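PDB 2P14: heterodimeric restriction endonuclease R.BspD6I small subunit from Bacillus sp., which serves as the catalytic subunit of a heterodimeric type IIS restriction endonuclease, probably cutting DNA together with a site-specific nickase subunit. Local coordinates for residues A[1-13]-A[20-32]. Sequence-based numbering, arbitrary orientation.
Sequences MQDILDFYEEVEK and YFEWNTYRVFKKL
Helices 2-7 and 20-32 run nearly antiparallel, their axes 160° apart and 9.6 Å at closest approach, with I4 opposite N24. N24, an amide able to donate and accept, ties the pair together: its ND2 gives an almost straight bond (2.8 Å, 173°) to I4 O, while lying over the centre of the Y8 ring. Its OD1 accepts from NE and NH2 of R27, which hold the amide from rotating. With an alanine at this position, I4 O would probably lose its cross-helix donor and the R27 guanidinium would be freer to turn. I4, beta-branched, is a knob among N24, R27, V28 and K31: CG1 stands beside the backbone N, over the guanidinium face opposite W23 CH2, which leaves CG2 to meet V28 CG2 at 3.5 Å. F7, the second knob, makes an offset edge-to-face pair with the six-membered ring of W23, planes 88° apart. T25 OG1, itself donating to F21 O, accepts from buried Y8 OH (2.8 Å). M1 CE packs against L32 CD2, and a water links D3 OD2 to K31 NZ. Such knobs-into-holes packing joins an antiparallel helical hairpin, whose second helix lies against the central mixed sheet of this PD-(D/E)XK-clan nuclease.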
# COMPACT_ATOMS: atom_id res chain seq x y z
N MET A 1 -8.65 -10.07 12.57
CA MET A 1 -8.22 -9.61 11.23
C MET A 1 -9.31 -9.64 10.16
O MET A 1 -9.43 -8.73 9.34
CB MET A 1 -7.00 -10.40 10.76
CG MET A 1 -6.48 -9.91 9.41
SD MET A 1 -5.76 -8.24 9.48
CE MET A 1 -4.08 -8.67 9.97
N GLN A 2 -10.13 -10.69 10.15
CA GLN A 2 -11.22 -10.79 9.21
C GLN A 2 -12.19 -9.60 9.36
O GLN A 2 -12.76 -9.14 8.37
CB GLN A 2 -11.98 -12.11 9.37
CG GLN A 2 -12.97 -12.34 8.23
CD GLN A 2 -12.30 -12.45 6.86
OE1 GLN A 2 -11.35 -13.23 6.67
NE2 GLN A 2 -12.76 -11.64 5.89
N ASP A 3 -12.34 -9.13 10.60
CA ASP A 3 -13.18 -7.95 10.90
C ASP A 3 -12.64 -6.72 10.18
O ASP A 3 -13.42 -5.93 9.63
CB ASP A 3 -13.32 -7.72 12.43
CG ASP A 3 -12.03 -7.22 13.11
OD1 ASP A 3 -12.14 -6.38 14.04
OD2 ASP A 3 -10.90 -7.64 12.75
N ILE A 4 -11.32 -6.59 10.16
CA ILE A 4 -10.69 -5.42 9.54
C ILE A 4 -10.88 -5.54 8.02
O ILE A 4 -11.25 -4.57 7.35
CB ILE A 4 -9.20 -5.30 9.91
CG1 ILE A 4 -9.03 -5.07 11.41
CG2 ILE A 4 -8.56 -4.14 9.13
CD1 ILE A 4 -7.63 -5.25 11.92
N LEU A 5 -10.62 -6.73 7.48
CA LEU A 5 -10.78 -6.93 6.04
C LEU A 5 -12.21 -6.66 5.58
O LEU A 5 -12.42 -5.99 4.56
CB LEU A 5 -10.30 -8.32 5.60
CG LEU A 5 -8.83 -8.63 5.94
CD1 LEU A 5 -8.45 -10.00 5.38
CD2 LEU A 5 -7.88 -7.54 5.40
N ASP A 6 -13.19 -7.16 6.34
CA ASP A 6 -14.61 -6.94 6.02
C ASP A 6 -14.96 -5.46 6.10
O ASP A 6 -15.85 -5.00 5.37
CB ASP A 6 -15.53 -7.74 6.96
CG ASP A 6 -15.41 -9.24 6.80
OD1 ASP A 6 -14.92 -9.71 5.75
OD2 ASP A 6 -15.81 -9.94 7.76
N PHE A 7 -14.30 -4.73 6.99
CA PHE A 7 -14.62 -3.29 7.14
C PHE A 7 -14.32 -2.50 5.86
O PHE A 7 -14.93 -1.45 5.61
CB PHE A 7 -13.97 -2.65 8.37
CG PHE A 7 -14.43 -1.22 8.61
CD1 PHE A 7 -15.65 -0.97 9.23
CD2 PHE A 7 -13.62 -0.15 8.24
CE1 PHE A 7 -16.08 0.36 9.45
CE2 PHE A 7 -14.05 1.17 8.44
CZ PHE A 7 -15.26 1.43 9.04
N TYR A 8 -13.41 -2.96 5.03
CA TYR A 8 -13.22 -2.28 3.73
C TYR A 8 -14.51 -2.10 2.96
O TYR A 8 -14.65 -1.14 2.20
CB TYR A 8 -12.21 -3.02 2.84
CG TYR A 8 -10.76 -2.75 3.18
CD1 TYR A 8 -9.92 -3.79 3.63
CD2 TYR A 8 -10.22 -1.47 3.03
CE1 TYR A 8 -8.57 -3.57 3.90
CE2 TYR A 8 -8.87 -1.24 3.34
CZ TYR A 8 -8.06 -2.29 3.76
OH TYR A 8 -6.75 -2.06 4.01
N GLU A 9 -15.49 -2.99 3.17
CA GLU A 9 -16.75 -2.91 2.42
C GLU A 9 -17.71 -1.89 3.05
O GLU A 9 -18.78 -1.62 2.49
CB GLU A 9 -17.39 -4.31 2.30
CG GLU A 9 -16.43 -5.38 1.76
CD GLU A 9 -15.65 -4.91 0.52
OE1 GLU A 9 -16.21 -4.12 -0.28
OE2 GLU A 9 -14.46 -5.31 0.36
N GLU A 10 -17.32 -1.32 4.19
CA GLU A 10 -18.11 -0.27 4.87
C GLU A 10 -17.48 1.12 4.75
O GLU A 10 -18.12 2.11 5.03
CB GLU A 10 -18.33 -0.59 6.35
CG GLU A 10 -18.90 -1.96 6.62
CD GLU A 10 -20.22 -2.24 5.87
OE1 GLU A 10 -21.09 -1.33 5.79
OE2 GLU A 10 -20.39 -3.36 5.35
N VAL A 11 -16.24 1.17 4.30
CA VAL A 11 -15.50 2.44 4.25
C VAL A 11 -16.28 3.52 3.48
O VAL A 11 -16.30 4.70 3.87
CB VAL A 11 -14.10 2.20 3.63
CG1 VAL A 11 -13.49 3.48 3.04
CG2 VAL A 11 -13.19 1.55 4.65
N GLU A 12 -16.92 3.13 2.37
CA GLU A 12 -17.58 4.14 1.50
C GLU A 12 -18.85 4.72 2.10
O GLU A 12 -19.38 5.71 1.59
CB GLU A 12 -17.77 3.63 0.05
CG GLU A 12 -16.43 3.08 -0.49
CD GLU A 12 -16.14 3.34 -1.95
OE1 GLU A 12 -16.21 2.37 -2.74
OE2 GLU A 12 -15.80 4.49 -2.30
N LYS A 13 -19.29 4.12 3.19
CA LYS A 13 -20.50 4.59 3.90
C LYS A 13 -20.19 5.38 5.17
O LYS A 13 -21.10 5.78 5.91
CB LYS A 13 -21.43 3.40 4.18
CG LYS A 13 -22.12 2.91 2.92
CD LYS A 13 -22.93 1.64 3.10
CE LYS A 13 -22.05 0.43 3.17
NZ LYS A 13 -22.86 -0.68 3.82
N TYR A 20 -11.16 6.90 6.45
CA TYR A 20 -11.38 5.55 6.98
C TYR A 20 -10.63 4.48 6.18
O TYR A 20 -10.26 3.46 6.73
CB TYR A 20 -12.87 5.21 7.08
CG TYR A 20 -13.56 5.92 8.21
CD1 TYR A 20 -13.82 5.28 9.43
CD2 TYR A 20 -13.93 7.27 8.07
CE1 TYR A 20 -14.49 6.00 10.50
CE2 TYR A 20 -14.55 7.96 9.11
CZ TYR A 20 -14.83 7.32 10.29
OH TYR A 20 -15.49 8.07 11.27
N PHE A 21 -10.38 4.75 4.91
CA PHE A 21 -9.64 3.80 4.06
C PHE A 21 -8.20 3.70 4.53
O PHE A 21 -7.67 2.59 4.73
CB PHE A 21 -9.74 4.27 2.60
CG PHE A 21 -9.25 3.28 1.60
CD1 PHE A 21 -9.74 1.98 1.57
CD2 PHE A 21 -8.31 3.66 0.66
CE1 PHE A 21 -9.28 1.07 0.58
CE2 PHE A 21 -7.83 2.77 -0.30
CZ PHE A 21 -8.34 1.48 -0.36
N GLU A 22 -7.54 4.84 4.73
CA GLU A 22 -6.14 4.82 5.21
C GLU A 22 -6.09 4.24 6.63
O GLU A 22 -5.23 3.40 6.95
CB GLU A 22 -5.47 6.20 5.11
CG GLU A 22 -6.01 7.28 6.04
CD GLU A 22 -5.41 8.66 5.75
OE1 GLU A 22 -4.47 8.76 4.94
OE2 GLU A 22 -5.90 9.65 6.36
N TRP A 23 -7.05 4.62 7.46
CA TRP A 23 -7.10 4.08 8.81
C TRP A 23 -7.27 2.56 8.85
O TRP A 23 -6.57 1.87 9.63
CB TRP A 23 -8.23 4.75 9.59
CG TRP A 23 -8.51 4.17 10.95
CD1 TRP A 23 -7.77 4.32 12.08
CD2 TRP A 23 -9.62 3.32 11.30
NE1 TRP A 23 -8.37 3.65 13.14
CE2 TRP A 23 -9.50 3.03 12.69
CE3 TRP A 23 -10.74 2.83 10.60
CZ2 TRP A 23 -10.44 2.24 13.38
CZ3 TRP A 23 -11.65 2.04 11.27
CH2 TRP A 23 -11.50 1.75 12.65
N ASN A 24 -8.13 2.03 7.99
CA ASN A 24 -8.38 0.61 8.02
C ASN A 24 -7.13 -0.16 7.57
O ASN A 24 -6.83 -1.25 8.10
CB ASN A 24 -9.56 0.24 7.14
CG ASN A 24 -10.16 -1.08 7.57
OD1 ASN A 24 -10.39 -1.29 8.78
ND2 ASN A 24 -10.39 -1.98 6.62
N THR A 25 -6.41 0.44 6.63
CA THR A 25 -5.18 -0.17 6.14
C THR A 25 -4.11 -0.17 7.27
O THR A 25 -3.39 -1.16 7.48
CB THR A 25 -4.73 0.55 4.88
OG1 THR A 25 -5.77 0.51 3.90
CG2 THR A 25 -3.47 -0.14 4.32
N TYR A 26 -3.97 0.93 7.98
CA TYR A 26 -3.15 0.98 9.19
C TYR A 26 -3.54 -0.13 10.19
O TYR A 26 -2.66 -0.78 10.76
CB TYR A 26 -3.31 2.38 9.79
CG TYR A 26 -2.99 2.50 11.26
CD1 TYR A 26 -1.68 2.61 11.72
CD2 TYR A 26 -4.03 2.50 12.19
CE1 TYR A 26 -1.40 2.74 13.10
CE2 TYR A 26 -3.76 2.63 13.55
CZ TYR A 26 -2.47 2.72 13.99
OH TYR A 26 -2.26 2.86 15.35
N ARG A 27 -4.84 -0.33 10.41
CA ARG A 27 -5.27 -1.42 11.32
C ARG A 27 -4.73 -2.78 10.88
O ARG A 27 -4.37 -3.59 11.72
CB ARG A 27 -6.80 -1.48 11.44
CG ARG A 27 -7.43 -0.24 12.10
CD ARG A 27 -8.71 -0.62 12.80
NE ARG A 27 -9.73 -1.03 11.85
CZ ARG A 27 -10.85 -1.69 12.16
NH1 ARG A 27 -11.12 -2.04 13.42
NH2 ARG A 27 -11.69 -2.00 11.21
N VAL A 28 -4.69 -3.04 9.57
CA VAL A 28 -4.14 -4.32 9.07
C VAL A 28 -2.68 -4.47 9.49
O VAL A 28 -2.27 -5.50 10.07
CB VAL A 28 -4.25 -4.42 7.53
CG1 VAL A 28 -3.49 -5.68 7.04
CG2 VAL A 28 -5.67 -4.49 7.12
N PHE A 29 -1.87 -3.45 9.20
CA PHE A 29 -0.44 -3.50 9.53
C PHE A 29 -0.15 -3.49 11.03
O PHE A 29 0.75 -4.19 11.52
CB PHE A 29 0.33 -2.40 8.80
CG PHE A 29 0.57 -2.73 7.38
CD1 PHE A 29 1.68 -3.51 7.00
CD2 PHE A 29 -0.32 -2.30 6.40
CE1 PHE A 29 1.89 -3.85 5.67
CE2 PHE A 29 -0.11 -2.64 5.06
CZ PHE A 29 1.01 -3.41 4.71
N LYS A 30 -0.96 -2.78 11.79
CA LYS A 30 -0.82 -2.83 13.25
C LYS A 30 -1.09 -4.26 13.75
O LYS A 30 -0.36 -4.80 14.59
CB LYS A 30 -1.79 -1.83 13.89
CG LYS A 30 -1.66 -1.74 15.45
CD LYS A 30 -2.61 -0.70 16.01
CE LYS A 30 -2.55 -0.70 17.54
NZ LYS A 30 -1.23 -0.16 17.96
N LYS A 31 -2.14 -4.88 13.22
CA LYS A 31 -2.50 -6.24 13.67
C LYS A 31 -1.49 -7.29 13.21
O LYS A 31 -1.23 -8.27 13.93
CB LYS A 31 -3.90 -6.63 13.23
CG LYS A 31 -4.37 -7.84 14.00
CD LYS A 31 -5.82 -7.94 14.10
CE LYS A 31 -6.21 -9.13 14.95
NZ LYS A 31 -7.64 -9.07 15.22
N LEU A 32 -0.91 -7.12 12.03
CA LEU A 32 0.11 -8.08 11.58
C LEU A 32 1.29 -8.08 12.52
O LEU A 32 1.93 -9.12 12.76
CB LEU A 32 0.56 -7.75 10.16
CG LEU A 32 -0.41 -8.10 9.03
CD1 LEU A 32 0.10 -7.54 7.72
CD2 LEU A 32 -0.65 -9.61 8.92
O HOH W 1 -9.04 -6.81 14.78